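Local coordinates for protein chitinase A (Cycas revoluta, PDB 4MNK) that probably hydrolyses chitin as a class V enzyme of glycoside hydrolase family 18 and binds N-acetylglucosamine oligosaccharides, at residues G263-D266 / G267-F271; I334-I337 / L338-I341; V45-P49 / G50-T54. All coordinates share one frame; numbering follows the deposited sequence.

Interaction 1 of 3, residues G263-D266 / G267-F271; sequences GPVD and GALSF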
ATOM      1  N   GLY A 263     -10.575  -9.937  16.404  1.00 12.55           N
ATOM      2  CA  GLY A 263     -10.166 -11.332  16.317  1.00 12.67           C
ATOM      3  C   GLY A 263      -8.651 -11.414  16.246  1.00 12.62           C
ATOM      4  O   GLY A 263      -7.962 -10.405  16.421  1.00 12.41           O
ATOM      5  N   PRO A 264      -8.112 -12.616  15.987  1.00 12.76           N
ATOM      6  CA  PRO A 264      -6.662 -12.751  15.834  1.00 12.95           C
ATOM      7  C   PRO A 264      -6.203 -12.153  14.500  1.00 13.18           C
ATOM      8  O   PRO A 264      -6.973 -12.165  13.546  1.00 12.76           O
ATOM      9  CB  PRO A 264      -6.455 -14.267  15.834  1.00 12.94           C
ATOM     10  CG  PRO A 264      -7.740 -14.826  15.319  1.00 13.12           C
ATOM     11  CD  PRO A 264      -8.818 -13.898  15.791  1.00 12.96           C
ATOM     12  N   VAL A 265      -4.998 -11.589  14.416  1.00 13.55           N
ATOM     13  CA  VAL A 265      -4.134 -11.276  15.546  1.00 14.37           C
ATOM     14  C   VAL A 265      -4.237  -9.767  15.719  1.00 14.39           C
ATOM     15  O   VAL A 265      -3.836  -9.006  14.833  1.00 14.45           O
ATOM     16  CB  VAL A 265      -2.666 -11.679  15.255  1.00 14.56           C
ATOM     17  CG1 VAL A 265      -1.724 -11.175  16.349  1.00 15.15           C
ATOM     18  CG2 VAL A 265      -2.547 -13.190  15.083  1.00 15.16           C
ATOM     19  N   ASP A 266      -4.805  -9.343  16.847  1.00 14.64           N
ATOM     20  CA  ASP A 266      -5.124  -7.934  17.089  1.00 14.78           C
ATOM     21  C   ASP A 266      -5.900  -7.315  15.912  1.00 14.07           C
ATOM     22  O   ASP A 266      -5.668  -6.167  15.527  1.00 14.41           O
ATOM     23  CB  ASP A 266      -3.854  -7.129  17.418  1.00 15.52           C
ATOM     24  CG  ASP A 266      -4.153  -5.826  18.148  1.00 17.10           C
ATOM     25  OD1 ASP A 266      -5.298  -5.633  18.612  1.00 19.11           O
ATOM     26  OD2 ASP A 266      -3.231  -4.990  18.262  1.00 19.13           O
ATOM     27  N   GLY A 267      -6.810  -8.100  15.336  1.00 13.11           N
ATOM     28  CA  GLY A 267      -7.705  -7.613  14.289  1.00 12.07           C
ATOM     29  C   GLY A 267      -7.252  -7.802  12.852  1.00 11.25           C
ATOM     30  O   GLY A 267      -7.965  -7.407  11.933  1.00 10.63           O
ATOM     31  N   ALA A 268      -6.081  -8.402  12.651  1.00 10.88           N
ATOM     32  CA  ALA A 268      -5.557  -8.636  11.304  1.00 10.71           C
ATOM     33  C   ALA A 268      -4.934 -10.019  11.151  1.00 10.25           C
ATOM     34  O   ALA A 268      -4.181 -10.470  12.019  1.00 10.68           O
ATOM     35  CB  ALA A 268      -4.555  -7.557  10.925  1.00 10.91           C
ATOM     36  N   LEU A 269      -5.226 -10.663  10.027  0.50  9.86           N
ATOM     37  CA  LEU A 269      -4.748 -12.012   9.759  0.50  9.41           C
ATOM     38  C   LEU A 269      -4.237 -12.094   8.326  0.50  8.92           C
ATOM     39  O   LEU A 269      -4.934 -11.689   7.399  0.50  8.72           O
ATOM     40  CB  LEU A 269      -5.890 -13.005   9.965  0.50  9.59           C
ATOM     41  CG  LEU A 269      -5.507 -14.445  10.291  0.50  9.66           C
ATOM     42  CD1 LEU A 269      -4.637 -14.495  11.538  0.50 10.08           C
ATOM     43  CD2 LEU A 269      -6.752 -15.301  10.466  0.50  9.75           C
ATOM     44  N   SER A 270      -3.023 -12.613   8.147  1.00  8.47           N
ATOM     45  CA  SER A 270      -2.432 -12.742   6.811  1.00  7.98           C
ATOM     46  C   SER A 270      -3.249 -13.718   5.970  1.00  7.63           C
ATOM     47  O   SER A 270      -3.893 -14.624   6.513  1.00  7.21           O
ATOM     48  CB  SER A 270      -0.990 -13.232   6.904  1.00  7.90           C
ATOM     49  OG  SER A 270      -0.947 -14.607   7.242  1.00  8.07           O
ATOM     50  N   PHE A 271      -3.223 -13.542   4.650  1.00  7.35           N
ATOM     51  CA  PHE A 271      -3.900 -14.477   3.756  1.00  7.52           C
ATOM     52  C   PHE A 271      -3.470 -15.920   4.018  1.00  7.55           C
ATOM     53  O   PHE A 271      -4.308 -16.820   4.056  1.00  7.66           O
ATOM     54  CB  PHE A 271      -3.668 -14.107   2.291  1.00  7.58           C
ATOM     55  CG  PHE A 271      -4.379 -15.008   1.322  1.00  8.19           C
ATOM     56  CD1 PHE A 271      -3.676 -15.954   0.587  1.00  8.98           C
ATOM     57  CD2 PHE A 271      -5.758 -14.919   1.156  1.00  8.73           C
ATOM     58  CE1 PHE A 271      -4.336 -16.792  -0.306  1.00  9.85           C
ATOM     59  CE2 PHE A 271      -6.427 -15.755   0.264  1.00  9.44           C
ATOM     60  CZ  PHE A 271      -5.711 -16.689  -0.468  1.00  9.81           C
TER

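Interaction 2 of 3, residues I334-I337 / L338-I341; sequences IDAI and LPKI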
ATOM      1  N   ILE A 334       2.430 -16.376   1.446  1.00  8.60           N
ATOM      2  CA  ILE A 334       3.730 -17.033   1.292  1.00  9.60           C
ATOM      3  C   ILE A 334       3.838 -17.883   0.025  1.00  9.63           C
ATOM      4  O   ILE A 334       4.922 -18.003  -0.545  1.00  9.61           O
ATOM      5  CB  ILE A 334       4.174 -17.810   2.569  1.00 10.26           C
ATOM      6  CG1 ILE A 334       3.254 -18.999   2.860  1.00 11.51           C
ATOM      7  CG2 ILE A 334       4.261 -16.863   3.770  1.00 10.56           C
ATOM      8  CD1 ILE A 334       3.819 -19.985   3.873  1.00 13.08           C
ATOM      9  N   ASP A 335       2.716 -18.437  -0.429  1.00  9.77           N
ATOM     10  CA  ASP A 335       2.691 -19.240  -1.652  1.00 10.28           C
ATOM     11  C   ASP A 335       2.371 -18.415  -2.903  1.00  9.78           C
ATOM     12  O   ASP A 335       2.258 -18.962  -4.004  1.00 10.08           O
ATOM     13  CB  ASP A 335       1.714 -20.414  -1.503  1.00 10.95           C
ATOM     14  CG  ASP A 335       2.181 -21.436  -0.479  1.00 12.72           C
ATOM     15  OD1 ASP A 335       3.375 -21.796  -0.501  1.00 14.43           O
ATOM     16  OD2 ASP A 335       1.355 -21.880   0.345  1.00 14.78           O
ATOM     17  N   ALA A 336       2.238 -17.101  -2.722  1.00  9.23           N
ATOM     18  CA  ALA A 336       1.920 -16.158  -3.805  1.00  8.85           C
ATOM     19  C   ALA A 336       0.684 -16.552  -4.628  1.00  8.52           C
ATOM     20  O   ALA A 336       0.665 -16.424  -5.855  1.00  8.43           O
ATOM     21  CB  ALA A 336       3.140 -15.928  -4.708  1.00  8.98           C
ATOM     22  N   ILE A 337      -0.351 -17.017  -3.930  1.00  8.15           N
ATOM     23  CA  ILE A 337      -1.600 -17.430  -4.563  1.00  8.28           C
ATOM     24  C   ILE A 337      -2.289 -16.245  -5.242  1.00  7.58           C
ATOM     25  O   ILE A 337      -2.664 -16.314  -6.415  1.00  7.71           O
ATOM     26  CB  ILE A 337      -2.557 -18.088  -3.529  1.00  8.37           C
ATOM     27  CG1 ILE A 337      -1.885 -19.288  -2.837  1.00  9.96           C
ATOM     28  CG2 ILE A 337      -3.908 -18.455  -4.165  1.00  9.27           C
ATOM     29  CD1 ILE A 337      -1.392 -20.399  -3.766  1.00 11.82           C
ATOM     30  N   LEU A 338      -2.435 -15.151  -4.504  1.00  7.09           N
ATOM     31  CA  LEU A 338      -3.148 -13.993  -5.024  1.00  6.81           C
ATOM     32  C   LEU A 338      -2.338 -13.185  -6.047  1.00  6.68           C
ATOM     33  O   LEU A 338      -2.895 -12.756  -7.055  1.00  6.50           O
ATOM     34  CB  LEU A 338      -3.717 -13.135  -3.890  1.00  6.89           C
ATOM     35  CG  LEU A 338      -4.664 -13.886  -2.943  1.00  7.00           C
ATOM     36  CD1 LEU A 338      -5.169 -12.963  -1.858  1.00  7.40           C
ATOM     37  CD2 LEU A 338      -5.834 -14.524  -3.692  1.00  7.19           C
ATOM     38  N   PRO A 339      -1.018 -12.998  -5.817  1.00  6.76           N
ATOM     39  CA  PRO A 339      -0.242 -12.387  -6.900  1.00  6.82           C
ATOM     40  C   PRO A 339      -0.265 -13.178  -8.217  1.00  6.88           C
ATOM     41  O   PRO A 339      -0.221 -12.574  -9.287  1.00  6.43           O
ATOM     42  CB  PRO A 339       1.171 -12.307  -6.309  1.00  6.83           C
ATOM     43  CG  PRO A 339       0.930 -12.157  -4.845  1.00  7.12           C
ATOM     44  CD  PRO A 339      -0.226 -13.081  -4.575  1.00  6.74           C
ATOM     45  N   LYS A 340      -0.355 -14.506  -8.146  1.00  7.10           N
ATOM     46  CA  LYS A 340      -0.451 -15.325  -9.357  1.00  7.58           C
ATOM     47  C   LYS A 340      -1.748 -15.083 -10.134  1.00  7.34           C
ATOM     48  O   LYS A 340      -1.714 -14.844 -11.341  1.00  7.29           O
ATOM     49  CB  LYS A 340      -0.257 -16.813  -9.036  1.00  8.01           C
ATOM     50  CG  LYS A 340      -0.415 -17.770 -10.225  1.00  9.40           C
ATOM     51  CD  LYS A 340       0.572 -17.490 -11.353  1.00 11.04           C
ATOM     52  CE  LYS A 340       0.504 -18.575 -12.421  1.00 12.00           C
ATOM     53  NZ  LYS A 340       0.965 -18.091 -13.754  1.00 13.20           N
ATOM     54  N   ILE A 341      -2.875 -15.144  -9.427  0.50  7.40           N
ATOM     55  CA  ILE A 341      -4.180 -14.866 -10.016  0.50  7.63           C
ATOM     56  C   ILE A 341      -4.227 -13.477 -10.644  0.50  7.29           C
ATOM     57  O   ILE A 341      -4.702 -13.313 -11.768  0.50  7.29           O
ATOM     58  CB  ILE A 341      -5.286 -15.011  -8.965  0.50  7.91           C
ATOM     59  CG1 ILE A 341      -5.558 -16.493  -8.735  0.50  8.96           C
ATOM     60  CG2 ILE A 341      -6.549 -14.298  -9.413  0.50  7.92           C
ATOM     61  CD1 ILE A 341      -5.564 -16.869  -7.305  0.50 10.11           C
TER

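Interaction 3 of 3, residues V45-P49 / G50-T54; sequences VRVPP and GSEKT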
ATOM      1  N   VAL A  45      17.583  10.751   5.761  1.00  9.54           N
ATOM      2  CA  VAL A  45      16.800   9.534   5.559  1.00  9.43           C
ATOM      3  C   VAL A  45      17.714   8.313   5.466  1.00  9.53           C
ATOM      4  O   VAL A  45      18.786   8.374   4.864  1.00  9.83           O
ATOM      5  CB  VAL A  45      15.894   9.668   4.309  1.00  9.46           C
ATOM      6  CG1 VAL A  45      15.123   8.384   4.027  1.00  9.69           C
ATOM      7  CG2 VAL A  45      14.926  10.817   4.495  1.00  9.59           C
ATOM      8  N   ARG A  46      17.288   7.216   6.085  1.00  9.48           N
ATOM      9  CA  ARG A  46      18.106   6.009   6.191  1.00  9.91           C
ATOM     10  C   ARG A  46      17.223   4.785   6.422  1.00 10.28           C
ATOM     11  O   ARG A  46      16.094   4.910   6.890  1.00 10.08           O
ATOM     12  CB  ARG A  46      19.087   6.154   7.362  1.00 10.00           C
ATOM     13  CG  ARG A  46      18.404   6.284   8.716  1.00 10.15           C
ATOM     14  CD  ARG A  46      19.388   6.474   9.844  1.00 11.62           C
ATOM     15  NE  ARG A  46      18.723   6.363  11.138  1.00 12.82           N
ATOM     16  CZ  ARG A  46      19.313   6.573  12.311  1.00 13.98           C
ATOM     17  NH1 ARG A  46      18.615   6.438  13.430  1.00 14.67           N
ATOM     18  NH2 ARG A  46      20.594   6.914  12.368  1.00 14.76           N
ATOM     19  N   VAL A  47      17.733   3.594   6.119  1.00 11.02           N
ATOM     20  CA  VAL A  47      17.063   2.396   6.616  1.00 11.86           C
ATOM     21  C   VAL A  47      17.403   2.271   8.102  1.00 11.86           C
ATOM     22  O   VAL A  47      18.451   2.770   8.533  1.00 11.90           O
ATOM     23  CB  VAL A  47      17.419   1.104   5.836  1.00 12.18           C
ATOM     24  CG1 VAL A  47      16.881   1.177   4.420  1.00 12.39           C
ATOM     25  CG2 VAL A  47      18.917   0.843   5.839  1.00 12.62           C
ATOM     26  N   PRO A  48      16.509   1.652   8.897  1.00 12.28           N
ATOM     27  CA  PRO A  48      16.823   1.460  10.309  1.00 12.37           C
ATOM     28  C   PRO A  48      18.238   0.898  10.481  1.00 12.10           C
ATOM     29  O   PRO A  48      18.567  -0.123   9.870  1.00 11.83           O
ATOM     30  CB  PRO A  48      15.770   0.445  10.754  1.00 12.58           C
ATOM     31  CG  PRO A  48      14.588   0.746   9.889  1.00 13.02           C
ATOM     32  CD  PRO A  48      15.151   1.178   8.563  1.00 12.50           C
ATOM     33  N   PRO A  49      19.096   1.585  11.266  1.00 12.09           N
ATOM     34  CA  PRO A  49      20.448   1.072  11.494  1.00 11.72           C
ATOM     35  C   PRO A  49      20.432  -0.393  11.920  1.00 11.06           C
ATOM     36  O   PRO A  49      19.598  -0.802  12.730  1.00 10.96           O
ATOM     37  CB  PRO A  49      20.974   1.978  12.607  1.00 11.98           C
ATOM     38  CG  PRO A  49      20.310   3.276  12.334  1.00 12.54           C
ATOM     39  CD  PRO A  49      18.916   2.916  11.878  1.00 12.37           C
ATOM     40  N   GLY A  50      21.338  -1.173  11.342  1.00 10.38           N
ATOM     41  CA  GLY A  50      21.358  -2.616  11.542  1.00  9.95           C
ATOM     42  C   GLY A  50      20.764  -3.402  10.385  1.00  9.69           C
ATOM     43  O   GLY A  50      21.001  -4.603  10.272  1.00 10.12           O
ATOM     44  N   SER A  51      19.999  -2.730   9.529  0.50  9.42           N
ATOM     45  CA  SER A  51      19.363  -3.390   8.390  0.50  9.19           C
ATOM     46  C   SER A  51      19.953  -2.960   7.047  0.50  8.94           C
ATOM     47  O   SER A  51      19.322  -3.144   6.002  0.50  8.97           O
ATOM     48  CB  SER A  51      17.855  -3.142   8.403  0.50  9.32           C
ATOM     49  OG  SER A  51      17.567  -1.793   8.090  0.50  9.20           O
ATOM     50  N   GLU A  52      21.160  -2.398   7.079  1.00  8.68           N
ATOM     51  CA  GLU A  52      21.867  -1.970   5.861  1.00  8.50           C
ATOM     52  C   GLU A  52      22.131  -3.107   4.874  1.00  8.12           C
ATOM     53  O   GLU A  52      21.964  -2.930   3.667  1.00  7.70           O
ATOM     54  CB  GLU A  52      23.188  -1.278   6.207  1.00  8.53           C
ATOM     55  CG  GLU A  52      23.053   0.147   6.728  1.00  9.33           C
ATOM     56  CD  GLU A  52      22.787   0.241   8.227  1.00  9.32           C
ATOM     57  OE1 GLU A  52      22.671  -0.801   8.913  1.00  9.03           O
ATOM     58  OE2 GLU A  52      22.714   1.385   8.724  1.00 11.30           O
ATOM     59  N   LYS A  53      22.534  -4.269   5.384  1.00  7.80           N
ATOM     60  CA  LYS A  53      22.809  -5.412   4.511  1.00  8.14           C
ATOM     61  C   LYS A  53      21.542  -5.908   3.810  1.00  7.79           C
ATOM     62  O   LYS A  53      21.554  -6.180   2.607  1.00  7.55           O
ATOM     63  CB  LYS A  53      23.501  -6.549   5.276  1.00  8.50           C
ATOM     64  CG  LYS A  53      24.009  -7.688   4.387  1.00 10.45           C
ATOM     65  CD  LYS A  53      24.915  -7.192   3.263  1.00 13.04           C
ATOM     66  CE  LYS A  53      25.591  -8.345   2.537  1.00 14.18           C
ATOM     67  NZ  LYS A  53      26.088  -7.930   1.194  1.00 15.07           N
ATOM     68  N   THR A  54      20.450  -5.999   4.562  1.00  7.77           N
ATOM     69  CA  THR A  54      19.156  -6.402   4.009  1.00  8.04           C
ATOM     70  C   THR A  54      18.702  -5.453   2.894  1.00  7.47           C
ATOM     71  O   THR A  54      18.253  -5.898   1.832  1.00  7.09           O
ATOM     72  CB  THR A  54      18.097  -6.502   5.127  1.00  8.51           C
ATOM     73  OG1 THR A  54      18.507  -7.493   6.079  1.00 10.87           O
ATOM     74  CG2 THR A  54      16.733  -6.883   4.566  1.00  8.67           C
TER
HETATM   75  O   HOH W   1      20.986   3.299   8.039  1.00 15.09           O

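Interaction 1 of 3, residues G263-D266 / G267-F271
A type I' beta turn runs from Val265 to Ala268, and the backbones of these two residues meet twice. Val265 N donates to Ala268 O at 2.8 Å in a fairly straight bond (163°), and Ala268 N returns one to Val265 O at 3.2 Å. Both donors approach from over the carbonyl, well off its plane. This reciprocal pairing, with Asp266 and Gly267 between, is the bonding pattern of a two-residue hairpin loop, here after a cis peptide. Gly267 takes a positive phi of 93°, where a CB would be jammed against Asp266 O. A third bond, Gly267 N to Gly263 O at 2.8 Å, reaches back past that cis peptide, between Pro264 and Val265. The turn interrupts strand 262-270, which pairs antiparallel with 234-247; Ser244 there binds Pro264 O through its OG and Gly263 and Gly267 through its backbone. Ala268 lines the glycan pocket, its methyl about 4 Å from a bound sugar. Leu269 CB rests 3.8 Å from Pro264 O. Val265 CG1 is anti to its own nitrogen (chi1 172°), which leaves CG2 beside that nitrogen, 4.3 Å from Leu269 CD1, a loose contact made doubtful by a second Leu269 conformer.

Interaction 2 of 3, residues I334-I337 / L338-I341
Ile337 and Ile341, one helical turn apart, form the apolar centre: Ile341 CD1 comes to 3.9 Å from Ile337 CG2 in the modelled conformer, though a second one exists and makes this touch less certain. Ile337 carries CG2 anti to the backbone N and CG1 beside it (chi1 -57°), which leaves CG2 next to the carbonyl carbon, on the side where Ile341 follows. Leu338 adds a looser touch, its CD2 4.4 Å from Ile337 CG2. Leu338 and Ile341 also pack on helix 307-319, against Val310 and Ala311 respectively. Next outward, the Pro339 ring lies against Ala336, with CD 3.6 Å from Ala336 C and CG 4.4 Å from Ala336 CB. The backbone then closes the turn: Lys340 N donates to Ala336 O at 3.2 Å, and Ile341 N to Ile337 O at 3.2 Å in a nearly straight bond (170°). Pro339 has no N-H, which costs nothing in the first turn, where N-H groups have no acceptor one turn earlier in the helix. The two ahead of it, on Ile337 and Leu338, are taken by the carboxylate of Asp333. At the polar edge the Lys340 chain bends at chi2 and carries NZ to a salt bridge with Asp344. Ala336 is the N-cap, and this is the first turn of helix 337-346, which follows the last strand of the TIM barrel.

Interaction 3 of 3, residues V45-P49 / G50-T54
The Glu52 carboxylate lies against Pro49, its OE2 3.6 Å from Pro49 CA, while Pro49 CG stands 3.4 Å above the centre of one face of the Arg46 guanidinium. Arg46 NE itself is salt-bridged to Glu37. The Glu52 chain bends at chi2 (85°), folding the carboxylate back over the turn: OE1 takes Gly50 N on its syn side at 2.8 Å, and OE2 receives a water at 2.7 Å that also donates to Val47 O. With an alanine here, Gly50 N loses this acceptor and the water its anchor on the helix start, and the turn is likely to be left freer to shift. The turn is type II, from Pro48 to Ser51, with Pro49 and Gly50 at its two central positions; Gly50, at phi 102°, would have any CB jammed against Pro49 O. Ser51 N closes it on Pro48 O at 3.0 Å, in the carbonyl plane. In the given conformer OG binds the same oxygen at 2.6 Å, less certainly because Ser51 has a second one. Ser51 is the N-cap of helix 52-63, but its hydroxyl caps no helix nitrogen; the chemistry suggests that polar bonds, above all Ser51 N to Pro48 O and those of the Glu52 carboxylate, hold this partly exposed entry to the helix.

Interactions 1 and 2 meet in space although separated along the chain: Phe271, at the end of 263-271, packs its CD2 on Leu338 CD1 at 3.6 Å and its CE1 on Ile337 CB at 3.9 Å, joining the start of helix 271-279 to that of helix 337-346. Both are partly buried. Interaction 3 is a surface contact, its centre about 28 Å from the centre of each of the others, at the start of helix 52-63. Interaction 1 is mostly backbone pairing beside the sugar site, and interaction 2 combines helical bonds with aliphatic packing. In interaction 3 a carboxylate of the segment itself folds back over the turn and is joined to it by a water, in keeping with its more exposed place.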